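Local coordinates for FAD-binding oxidoreductase (Gulosibacter chungangensis, PDB 7PBG) that oxidises 4-ethylphenol and related 4-alkylphenols with a covalently bound FAD, dehydrogenating the alkyl side chain to give 4-vinylphenol-type products, at the interface of chains A and B. Numbering follows the deposited sequence. Chains: chain A/B, FAD-binding oxidoreductase.

The four contacts sample one two-fold symmetric interface between two copies of the enzyme, probably a dimer. Contact 1 and contact 4 show the two symmetry copies of one contact, each with somewhat different neighbours, their C-alpha centres about 29 Å apart: each lays residues 211-213 of one copy against Gln222 and the 476-477 stretch of the other. Contact 2 borders contact 4, about 9 Å between centres, and shares A:Gln211 and A:Leu212 with it. The C-alpha centre of contact 3 is about 18 Å from that of contact 2, 26 Å from contact 1 and 25 Å from contact 4; it adds a polar anchor by B:Arg436.

Contact 1: the interface of chains A and B. Residues chain A 222, 475-477, 519; chain B 211-213.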
loop_
_atom_site.group_PDB
_atom_site.type_symbol
_atom_site.label_atom_id
_atom_site.label_comp_id
_atom_site.label_asym_id
_atom_site.label_seq_id
_atom_site.Cartn_x
_atom_site.Cartn_y
_atom_site.Cartn_z
ATOM N N GLN A 222 0.365 13.508 -1.735
ATOM C CA GLN A 222 1.267 14.667 -1.501
ATOM C C GLN A 222 1.956 15.065 -2.802
ATOM O O GLN A 222 3.180 15.299 -2.833
ATOM C CB GLN A 222 2.311 14.332 -0.447
ATOM C CG GLN A 222 1.734 14.142 0.947
ATOM C CD GLN A 222 2.826 14.021 1.988
ATOM O OE1 GLN A 222 4.014 14.109 1.658
ATOM N NE2 GLN A 222 2.465 13.676 3.222
ATOM N N ILE A 475 11.026 14.246 7.734
ATOM C CA ILE A 475 9.646 14.800 7.752
ATOM C C ILE A 475 8.938 14.187 6.555
ATOM O O ILE A 475 9.512 14.218 5.463
ATOM C CB ILE A 475 9.734 16.339 7.684
ATOM C CG1 ILE A 475 10.320 16.923 8.972
ATOM C CG2 ILE A 475 8.386 16.932 7.347
ATOM C CD1 ILE A 475 9.483 16.652 10.184
ATOM N N TYR A 476 7.706 13.738 6.687
ATOM C CA TYR A 476 6.990 13.155 5.524
ATOM C C TYR A 476 5.674 13.889 5.252
ATOM O O TYR A 476 4.951 13.420 4.424
ATOM C CB TYR A 476 6.673 11.694 5.820
ATOM C CG TYR A 476 5.935 11.538 7.112
ATOM C CD1 TYR A 476 4.564 11.735 7.179
ATOM C CD2 TYR A 476 6.626 11.356 8.293
ATOM C CE1 TYR A 476 3.906 11.714 8.395
ATOM C CE2 TYR A 476 5.979 11.298 9.510
ATOM C CZ TYR A 476 4.613 11.506 9.557
ATOM O OH TYR A 476 3.970 11.451 10.756
ATOM N N ARG A 477 5.448 15.033 5.874
ATOM C CA ARG A 477 4.269 15.892 5.590
ATOM C C ARG A 477 4.668 17.285 6.051
ATOM O O ARG A 477 5.197 17.416 7.148
ATOM C CB ARG A 477 3.052 15.362 6.333
ATOM C CG ARG A 477 1.741 15.977 5.860
ATOM C CD ARG A 477 0.563 15.422 6.549
ATOM N NE ARG A 477 -0.673 16.114 6.241
ATOM C CZ ARG A 477 -1.811 15.799 6.802
ATOM N NH1 ARG A 477 -1.852 14.794 7.654
ATOM N NH2 ARG A 477 -2.899 16.455 6.515
ATOM N N SER A 519 5.346 19.519 -2.355
ATOM C CA SER A 519 6.358 18.511 -1.927
ATOM C C SER A 519 7.681 18.777 -2.624
ATOM O O SER A 519 8.543 17.877 -2.608
ATOM C CB SER A 519 5.957 17.091 -2.123
ATOM O OG SER A 519 4.755 16.868 -1.407
ATOM N N GLN B 211 7.562 9.261 2.729
ATOM C CA GLN B 211 8.534 10.302 2.315
ATOM C C GLN B 211 7.675 11.541 2.167
ATOM O O GLN B 211 6.485 11.394 1.987
ATOM C CB GLN B 211 9.225 9.998 0.977
ATOM C CG GLN B 211 8.243 9.874 -0.207
ATOM C CD GLN B 211 7.368 8.640 -0.109
ATOM O OE1 GLN B 211 7.890 7.546 -0.137
ATOM N NE2 GLN B 211 6.034 8.784 -0.046
ATOM N N LEU B 212 8.279 12.709 2.121
ATOM C CA LEU B 212 7.590 13.847 1.549
ATOM C C LEU B 212 7.349 13.560 0.070
ATOM O O LEU B 212 8.325 13.346 -0.698
ATOM C CB LEU B 212 8.418 15.105 1.734
ATOM C CG LEU B 212 7.621 16.358 1.425
ATOM C CD1 LEU B 212 6.610 16.656 2.528
ATOM C CD2 LEU B 212 8.571 17.515 1.199
ATOM N N GLY B 213 6.085 13.639 -0.352
ATOM C CA GLY B 213 5.756 13.469 -1.776
ATOM C C GLY B 213 5.176 12.074 -2.034
ATOM O O GLY B 213 4.776 11.378 -1.097
#
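A probable homodimer interface brings A:Gln222 against B:Gly213 in this FAD-linked oxidase with a PCMH-type flavin domain, and the patch, repeated by the two-fold, is likely to help hold a loop of one copy on the other. The 211-213 loop of chain B lies across A:Gln222, A:Tyr476 and A:Ser519. The amide oxygen OE1 of A:Gln222 takes the backbone N-H of B:Gly213 at 2.9 Å, with a nearly straight 176° at the hydrogen and the donor slightly tilted from the amide's carbonyl plane. With chi1 at -68° and the chain extended beyond CG, the glutamine amide reaches past its own backbone to the partner. Its other end is pinned within chain A: NE2 gives a hydrogen bond to the backbone O of A:Tyr476 at 2.8 Å, on a lone pair and in the amide plane, which fixes the flip of the group so that OE1 faces chain B. A leucine here would probably leave the B:Gly213 N-H and the A:Tyr476 carbonyl without these mates. A:Ser519 OG bonds the backbone O of A:Gln222 at 2.6 Å, and its CB rests 3.6 Å from CA of B:Gly213. B:Leu212 sends one methyl to each flank: CD1 comes 3.9 Å from CA of A:Arg477, a residue of the FAD site, while CD2 lies 4.0 Å from CA of A:Ser519. Within the loop, B:Gln211 NE2 bonds the backbone O of B:Gly213 from above its carbonyl plane.

Contact 2: the interface of chains A and B. Residues chain A 196, 199, 204, 208, 211-212; chain B 401-402, 474, 490.
A:Met196, from the 3-10 helix 195-198, meets B:Tyr490 and B:Val401 in an apolar patch of the probable dimer interface. Its tight part is built round the thioether. Bent at chi2 (-58°) and chi3 (-48°), the A:Met196 chain folds so that the sulfur lies between B:Tyr490 and B:Val401, and the terminal methyl reaches on to B:Gly474. SD lies at the edge of the B:Tyr490 ring, in its plane, 3.4 Å from the phenol OH, and touches B:Val401 CG1 at 3.7 Å. CE packs 3.6 Å from CA of B:Gly474, where a side chain would stand in its way. A:Leu199 covers one face of the tyrosine: CD1 sits over the ring centre, 4.2 Å above the plane. A:Gln211 and A:Leu212 border the same ring through their backbone and CB atoms, with A:Gln211 CA 4.0 Å from B:Tyr490 CZ. An alanine in place of B:Tyr490 would probably open a gap beneath A:Leu199 and leave the A:Met196 sulfur free to shift. The packing slackens along strand 400-402, from B:Val401 to B:Ser402, where A:Ala204 CB comes no nearer than 4.4 Å to the carbonyl C of B:Ser402. B:Val401 divides its branches between these neighbours: CG1 goes to the methionine, while CG2 lies 3.8 Å from A:Tyr208 CB.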
loop_
_atom_site.group_PDB
_atom_site.type_symbol
_atom_site.label_atom_id
_atom_site.label_comp_id
_atom_site.label_asym_id
_atom_site.label_seq_id
_atom_site.Cartn_x
_atom_site.Cartn_y
_atom_site.Cartn_z
ATOM N N MET A 196 -8.882 -1.554 -10.799
ATOM C CA MET A 196 -9.950 -2.287 -11.504
ATOM C C MET A 196 -11.027 -1.333 -12.071
ATOM O O MET A 196 -11.813 -1.778 -12.900
ATOM C CB MET A 196 -10.539 -3.335 -10.559
ATOM C CG MET A 196 -9.521 -4.330 -10.120
ATOM S SD MET A 196 -8.749 -5.209 -11.537
ATOM C CE MET A 196 -10.174 -5.673 -12.469
ATOM N N LEU A 199 -11.280 -1.292 -15.871
ATOM C CA LEU A 199 -11.914 -2.430 -16.569
ATOM C C LEU A 199 -13.424 -2.240 -16.554
ATOM O O LEU A 199 -14.043 -2.400 -15.504
ATOM C CB LEU A 199 -11.558 -3.743 -15.895
ATOM C CG LEU A 199 -11.939 -4.919 -16.788
ATOM C CD1 LEU A 199 -10.738 -5.755 -17.193
ATOM C CD2 LEU A 199 -12.951 -5.757 -16.115
ATOM N N ALA A 204 -14.845 -4.593 -8.745
ATOM C CA ALA A 204 -13.709 -4.675 -7.795
ATOM C C ALA A 204 -12.910 -3.358 -7.709
ATOM O O ALA A 204 -11.877 -3.338 -7.023
ATOM C CB ALA A 204 -12.822 -5.819 -8.239
ATOM N N TYR A 208 -10.017 -4.239 -4.734
ATOM C CA TYR A 208 -8.667 -4.782 -5.002
ATOM C C TYR A 208 -7.823 -3.661 -5.601
ATOM O O TYR A 208 -8.102 -3.220 -6.693
ATOM C CB TYR A 208 -8.755 -5.976 -5.941
ATOM C CG TYR A 208 -7.405 -6.519 -6.300
ATOM C CD1 TYR A 208 -6.618 -7.126 -5.354
ATOM C CD2 TYR A 208 -6.887 -6.334 -7.570
ATOM C CE1 TYR A 208 -5.353 -7.606 -5.671
ATOM C CE2 TYR A 208 -5.628 -6.822 -7.902
ATOM C CZ TYR A 208 -4.864 -7.468 -6.956
ATOM O OH TYR A 208 -3.589 -7.916 -7.262
ATOM N N GLN A 211 -4.303 -4.098 -10.816
ATOM C CA GLN A 211 -4.525 -4.028 -12.272
ATOM C C GLN A 211 -3.344 -4.820 -12.817
ATOM O O GLN A 211 -2.385 -4.934 -12.082
ATOM C CB GLN A 211 -4.454 -2.586 -12.800
ATOM C CG GLN A 211 -3.140 -1.855 -12.509
ATOM C CD GLN A 211 -2.844 -1.724 -11.031
ATOM O OE1 GLN A 211 -3.594 -1.059 -10.335
ATOM N NE2 GLN A 211 -1.746 -2.320 -10.536
ATOM N N LEU A 212 -3.344 -5.165 -14.088
ATOM C CA LEU A 212 -2.084 -5.541 -14.752
ATOM C C LEU A 212 -1.214 -4.283 -14.810
ATOM O O LEU A 212 -1.656 -3.274 -15.339
ATOM C CB LEU A 212 -2.370 -6.036 -16.168
ATOM C CG LEU A 212 -1.162 -6.662 -16.857
ATOM C CD1 LEU A 212 -0.879 -8.045 -16.346
ATOM C CD2 LEU A 212 -1.366 -6.713 -18.354
ATOM N N VAL B 401 -9.878 -11.276 -10.881
ATOM C CA VAL B 401 -10.340 -10.762 -9.565
ATOM C C VAL B 401 -11.768 -10.260 -9.771
ATOM O O VAL B 401 -12.078 -9.728 -10.854
ATOM C CB VAL B 401 -9.416 -9.640 -9.045
ATOM C CG1 VAL B 401 -9.492 -8.400 -9.909
ATOM C CG2 VAL B 401 -9.713 -9.289 -7.591
ATOM N N SER B 402 -12.609 -10.408 -8.771
ATOM C CA SER B 402 -14.050 -10.037 -8.878
ATOM C C SER B 402 -14.581 -9.739 -7.479
ATOM O O SER B 402 -13.838 -9.923 -6.539
ATOM C CB SER B 402 -14.823 -11.141 -9.535
ATOM O OG SER B 402 -14.736 -12.295 -8.741
ATOM N N GLY B 474 -11.374 -8.935 -14.266
ATOM C CA GLY B 474 -10.101 -8.463 -14.803
ATOM C C GLY B 474 -8.948 -9.253 -14.229
ATOM O O GLY B 474 -8.949 -9.605 -13.058
ATOM N N TYR B 490 -8.298 -3.286 -19.939
ATOM C CA TYR B 490 -8.398 -2.061 -19.065
ATOM C C TYR B 490 -8.704 -0.869 -19.976
ATOM O O TYR B 490 -7.908 0.087 -20.027
ATOM C CB TYR B 490 -7.137 -1.885 -18.193
ATOM C CG TYR B 490 -7.031 -2.988 -17.175
ATOM C CD1 TYR B 490 -7.581 -2.816 -15.926
ATOM C CD2 TYR B 490 -6.415 -4.214 -17.473
ATOM C CE1 TYR B 490 -7.568 -3.839 -14.993
ATOM C CE2 TYR B 490 -6.387 -5.242 -16.537
ATOM C CZ TYR B 490 -6.954 -5.045 -15.287
ATOM O OH TYR B 490 -6.919 -6.033 -14.338
#

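Contact 3: the interface of chains A and B. Residues chain A 121-122, 172, 178, 234-237; chain B 436.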
loop_
_atom_site.group_PDB
_atom_site.type_symbol
_atom_site.label_atom_id
_atom_site.label_comp_id
_atom_site.label_asym_id
_atom_site.label_seq_id
_atom_site.Cartn_x
_atom_site.Cartn_y
_atom_site.Cartn_z
ATOM N N LEU A 121 -19.272 -5.930 1.629
ATOM C CA LEU A 121 -17.844 -5.851 1.269
ATOM C C LEU A 121 -17.192 -4.675 2.023
ATOM O O LEU A 121 -16.033 -4.378 1.744
ATOM C CB LEU A 121 -17.728 -5.705 -0.246
ATOM C CG LEU A 121 -18.267 -6.914 -1.014
ATOM C CD1 LEU A 121 -18.037 -6.756 -2.508
ATOM C CD2 LEU A 121 -17.649 -8.201 -0.513
ATOM N N ALA A 122 -17.895 -4.061 2.965
ATOM C CA ALA A 122 -17.340 -3.116 3.972
ATOM C C ALA A 122 -16.529 -2.007 3.326
ATOM O O ALA A 122 -15.294 -1.923 3.569
ATOM C CB ALA A 122 -16.484 -3.832 4.953
ATOM N N TYR A 172 -7.824 0.798 11.468
ATOM C CA TYR A 172 -7.801 1.358 10.075
ATOM C C TYR A 172 -7.177 2.759 10.045
ATOM O O TYR A 172 -7.500 3.522 9.111
ATOM C CB TYR A 172 -9.210 1.339 9.452
ATOM C CG TYR A 172 -9.615 0.023 8.843
ATOM C CD1 TYR A 172 -9.393 -1.190 9.492
ATOM C CD2 TYR A 172 -10.207 -0.028 7.602
ATOM C CE1 TYR A 172 -9.773 -2.391 8.917
ATOM C CE2 TYR A 172 -10.575 -1.225 7.007
ATOM C CZ TYR A 172 -10.396 -2.407 7.689
ATOM O OH TYR A 172 -10.785 -3.558 7.069
ATOM N N TRP A 178 -6.349 1.902 3.250
ATOM C CA TRP A 178 -7.772 1.538 3.057
ATOM C C TRP A 178 -8.424 2.256 1.887
ATOM O O TRP A 178 -9.500 1.814 1.483
ATOM C CB TRP A 178 -8.505 1.690 4.384
ATOM C CG TRP A 178 -7.785 0.876 5.402
ATOM C CD1 TRP A 178 -7.003 1.330 6.427
ATOM C CD2 TRP A 178 -7.651 -0.553 5.391
ATOM N NE1 TRP A 178 -6.454 0.275 7.089
ATOM C CE2 TRP A 178 -6.835 -0.890 6.492
ATOM C CE3 TRP A 178 -8.169 -1.579 4.587
ATOM C CZ2 TRP A 178 -6.510 -2.205 6.810
ATOM C CZ3 TRP A 178 -7.828 -2.883 4.888
ATOM C CH2 TRP A 178 -7.008 -3.184 5.978
ATOM N N GLN A 234 -12.188 1.745 2.167
ATOM C CA GLN A 234 -12.611 0.484 2.857
ATOM C C GLN A 234 -12.814 0.786 4.354
ATOM O O GLN A 234 -12.088 1.629 4.898
ATOM C CB GLN A 234 -11.565 -0.582 2.557
ATOM C CG GLN A 234 -11.510 -0.871 1.081
ATOM C CD GLN A 234 -10.435 -1.823 0.673
ATOM O OE1 GLN A 234 -9.520 -2.115 1.440
ATOM N NE2 GLN A 234 -10.587 -2.327 -0.531
ATOM N N LEU A 235 -13.820 0.172 4.975
ATOM C CA LEU A 235 -14.296 0.513 6.316
ATOM C C LEU A 235 -14.259 -0.723 7.189
ATOM O O LEU A 235 -14.714 -1.774 6.777
ATOM C CB LEU A 235 -15.746 1.052 6.264
ATOM C CG LEU A 235 -15.988 2.298 5.427
ATOM C CD1 LEU A 235 -17.459 2.777 5.561
ATOM C CD2 LEU A 235 -15.022 3.407 5.826
ATOM N N MET A 236 -13.753 -0.539 8.378
ATOM C CA MET A 236 -13.633 -1.659 9.327
ATOM C C MET A 236 -15.023 -2.145 9.655
ATOM O O MET A 236 -15.911 -1.376 10.078
ATOM C CB MET A 236 -12.874 -1.237 10.590
ATOM C CG MET A 236 -12.632 -2.383 11.539
ATOM S SD MET A 236 -11.498 -1.795 12.824
ATOM C CE MET A 236 -12.094 -2.680 14.262
ATOM N N PRO A 237 -15.282 -3.470 9.575
ATOM C CA PRO A 237 -16.509 -3.998 10.155
ATOM C C PRO A 237 -16.566 -3.745 11.668
ATOM O O PRO A 237 -15.570 -3.901 12.347
ATOM C CB PRO A 237 -16.390 -5.511 9.854
ATOM C CG PRO A 237 -15.506 -5.581 8.649
ATOM C CD PRO A 237 -14.485 -4.498 8.902
ATOM N N ARG B 436 -11.615 -8.345 0.852
ATOM C CA ARG B 436 -12.867 -7.884 0.227
ATOM C C ARG B 436 -12.954 -8.300 -1.231
ATOM O O ARG B 436 -14.020 -8.081 -1.795
ATOM C CB ARG B 436 -12.970 -6.355 0.271
ATOM C CG ARG B 436 -12.943 -5.846 1.703
ATOM C CD ARG B 436 -12.832 -4.354 1.668
ATOM N NE ARG B 436 -13.206 -3.792 2.922
ATOM C CZ ARG B 436 -12.471 -3.774 4.021
ATOM N NH1 ARG B 436 -11.251 -4.290 4.061
ATOM N NH2 ARG B 436 -12.963 -3.259 5.118
HETATM O O HOH W 1 -9.366 -4.778 1.808
#
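The short loop between strands 426-433 and 438-447 of chain B carries B:Arg436, which plugs into a socket of chain A made by A:Ala122, A:Tyr172, A:Gln234 and A:Leu235. From CG to NE the arginine is extended; chi4 of 77° then turns the guanidinium across the chain, and its edge gathers acceptors. Held side-on by NE and NH2, the backbone O of A:Ala122 receives two hydrogen bonds; NE is 2.9 Å away, above the carbonyl plane, whereas NH2 comes in that plane on a lone pair. At the far end NH1 and NH2 both grip the phenol OH of A:Tyr172, with NH2 at 2.9 Å and the oxygen in the guanidinium plane. NH2 also reaches the backbone O of A:Leu235 at 2.8 Å, strongly bent at the hydrogen (123°). Together the two backbone carbonyls and the phenol oxygen would probably offset the arginine's charge. A:Gln234 CB lies over the guanidinium centre, 3.6 Å above its plane, and its amide, turned 14° from that plane, runs alongside B:Arg436 CD. The A:Tyr172 ring is itself sandwiched between A:Met236 CB and the A:Trp178 indole, a second shell that probably steadies the ring and its hydroxyl. Water 1 lies 3.0 Å from B:Arg436 NH1 and bridges it to the amide OE1 of A:Gln234.

Contact 4: the interface of chains A and B. Residues chain A 211-213; chain B 222, 476-478, 483, 486.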
loop_
_atom_site.group_PDB
_atom_site.type_symbol
_atom_site.label_atom_id
_atom_site.label_comp_id
_atom_site.label_asym_id
_atom_site.label_seq_id
_atom_site.Cartn_x
_atom_site.Cartn_y
_atom_site.Cartn_z
ATOM N N GLN A 211 -4.303 -4.098 -10.816
ATOM C CA GLN A 211 -4.525 -4.028 -12.272
ATOM C C GLN A 211 -3.344 -4.820 -12.817
ATOM O O GLN A 211 -2.385 -4.934 -12.082
ATOM C CB GLN A 211 -4.454 -2.586 -12.800
ATOM C CG GLN A 211 -3.140 -1.855 -12.509
ATOM C CD GLN A 211 -2.844 -1.724 -11.031
ATOM O OE1 GLN A 211 -3.594 -1.059 -10.335
ATOM N NE2 GLN A 211 -1.746 -2.320 -10.536
ATOM N N LEU A 212 -3.344 -5.165 -14.088
ATOM C CA LEU A 212 -2.084 -5.541 -14.752
ATOM C C LEU A 212 -1.214 -4.283 -14.810
ATOM O O LEU A 212 -1.656 -3.274 -15.339
ATOM C CB LEU A 212 -2.370 -6.036 -16.168
ATOM C CG LEU A 212 -1.162 -6.662 -16.857
ATOM C CD1 LEU A 212 -0.879 -8.045 -16.346
ATOM C CD2 LEU A 212 -1.366 -6.713 -18.354
ATOM N N GLY A 213 0.030 -4.403 -14.384
ATOM C CA GLY A 213 0.963 -3.281 -14.392
ATOM C C GLY A 213 1.036 -2.559 -13.053
ATOM O O GLY A 213 0.656 -3.057 -11.984
ATOM N N GLN B 222 5.114 -5.086 -11.685
ATOM C CA GLN B 222 4.647 -5.545 -13.005
ATOM C C GLN B 222 4.955 -4.429 -14.008
ATOM O O GLN B 222 4.130 -4.111 -14.830
ATOM C CB GLN B 222 3.169 -5.922 -12.990
ATOM C CG GLN B 222 2.846 -7.084 -12.054
ATOM C CD GLN B 222 1.375 -7.443 -12.212
ATOM O OE1 GLN B 222 0.692 -6.828 -13.014
ATOM N NE2 GLN B 222 0.876 -8.482 -11.546
ATOM N N TYR B 476 -4.948 -9.557 -13.237
ATOM C CA TYR B 476 -4.005 -8.590 -12.644
ATOM C C TYR B 476 -2.579 -9.156 -12.661
ATOM O O TYR B 476 -1.710 -8.567 -12.020
ATOM C CB TYR B 476 -4.486 -8.274 -11.248
ATOM C CG TYR B 476 -4.606 -9.518 -10.412
ATOM C CD1 TYR B 476 -3.481 -10.140 -9.895
ATOM C CD2 TYR B 476 -5.836 -10.114 -10.207
ATOM C CE1 TYR B 476 -3.572 -11.304 -9.172
ATOM C CE2 TYR B 476 -5.944 -11.292 -9.489
ATOM C CZ TYR B 476 -4.807 -11.874 -8.952
ATOM O OH TYR B 476 -4.852 -13.022 -8.211
ATOM N N ARG B 477 -2.364 -10.249 -13.378
ATOM C CA ARG B 477 -1.002 -10.834 -13.556
ATOM C C ARG B 477 -1.080 -11.772 -14.740
ATOM O O ARG B 477 -2.079 -12.490 -14.854
ATOM C CB ARG B 477 -0.566 -11.556 -12.292
ATOM C CG ARG B 477 0.919 -11.904 -12.295
ATOM C CD ARG B 477 1.220 -12.513 -10.943
ATOM N NE ARG B 477 2.594 -13.015 -10.913
ATOM C CZ ARG B 477 3.096 -13.736 -9.922
ATOM N NH1 ARG B 477 2.328 -14.008 -8.883
ATOM N NH2 ARG B 477 4.329 -14.235 -9.997
ATOM N N ALA B 478 -0.156 -11.692 -15.685
ATOM C CA ALA B 478 -0.327 -12.401 -16.967
ATOM C C ALA B 478 1.018 -12.710 -17.614
ATOM O O ALA B 478 1.963 -11.893 -17.479
ATOM C CB ALA B 478 -1.207 -11.645 -17.899
ATOM N N ALA B 483 0.209 -10.292 -22.509
ATOM C CA ALA B 483 0.380 -8.898 -22.007
ATOM C C ALA B 483 -0.557 -7.948 -22.750
ATOM O O ALA B 483 -1.293 -7.207 -22.111
ATOM C CB ALA B 483 1.828 -8.477 -22.125
ATOM N N VAL B 486 -4.427 -8.609 -22.262
ATOM C CA VAL B 486 -4.929 -8.272 -20.905
ATOM C C VAL B 486 -4.849 -6.752 -20.747
ATOM O O VAL B 486 -5.868 -6.141 -20.298
ATOM C CB VAL B 486 -4.174 -9.014 -19.811
ATOM C CG1 VAL B 486 -4.599 -8.463 -18.483
ATOM C CG2 VAL B 486 -4.390 -10.522 -19.911
#
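A:Leu212 pushes into a groove of chain B lined by B:Val486, B:Ala478, B:Ala483 and B:Gln222, in the symmetry twin of the loop contact on the opposite side of the probable dimer. Followed outward, its CB first meets B:Val486 CG1 at 4.0 Å. With chi1 at -171°, CG points away from the backbone N, and the two methyls part there. CD1 turns to the 477-478 stretch, 3.8 Å from the backbone N of B:Ala478, and also nears B:Gln222 OE1. CD2 goes instead to the start of helix 483-489, 3.7 Å from B:Val486 CG1 and 3.8 Å from the backbone O of B:Ala483; the leucine and valine side chains meet at about a right angle. Beside this apolar plug, B:Gln222 OE1 accepts the backbone N-H of A:Gly213 at 2.9 Å, while NE2 donates to the backbone O of B:Tyr476 in its carbonyl plane. That second bond holds the amide so that its oxygen faces chain A. A:Gln211 NE2 braces the intruding loop by bonding the A:Gly213 O from above its carbonyl plane. The leucine thus lies between the first turn of helix 483-489 and the segment that follows strand 474-475, next to B:Arg477, a residue of the FAD site.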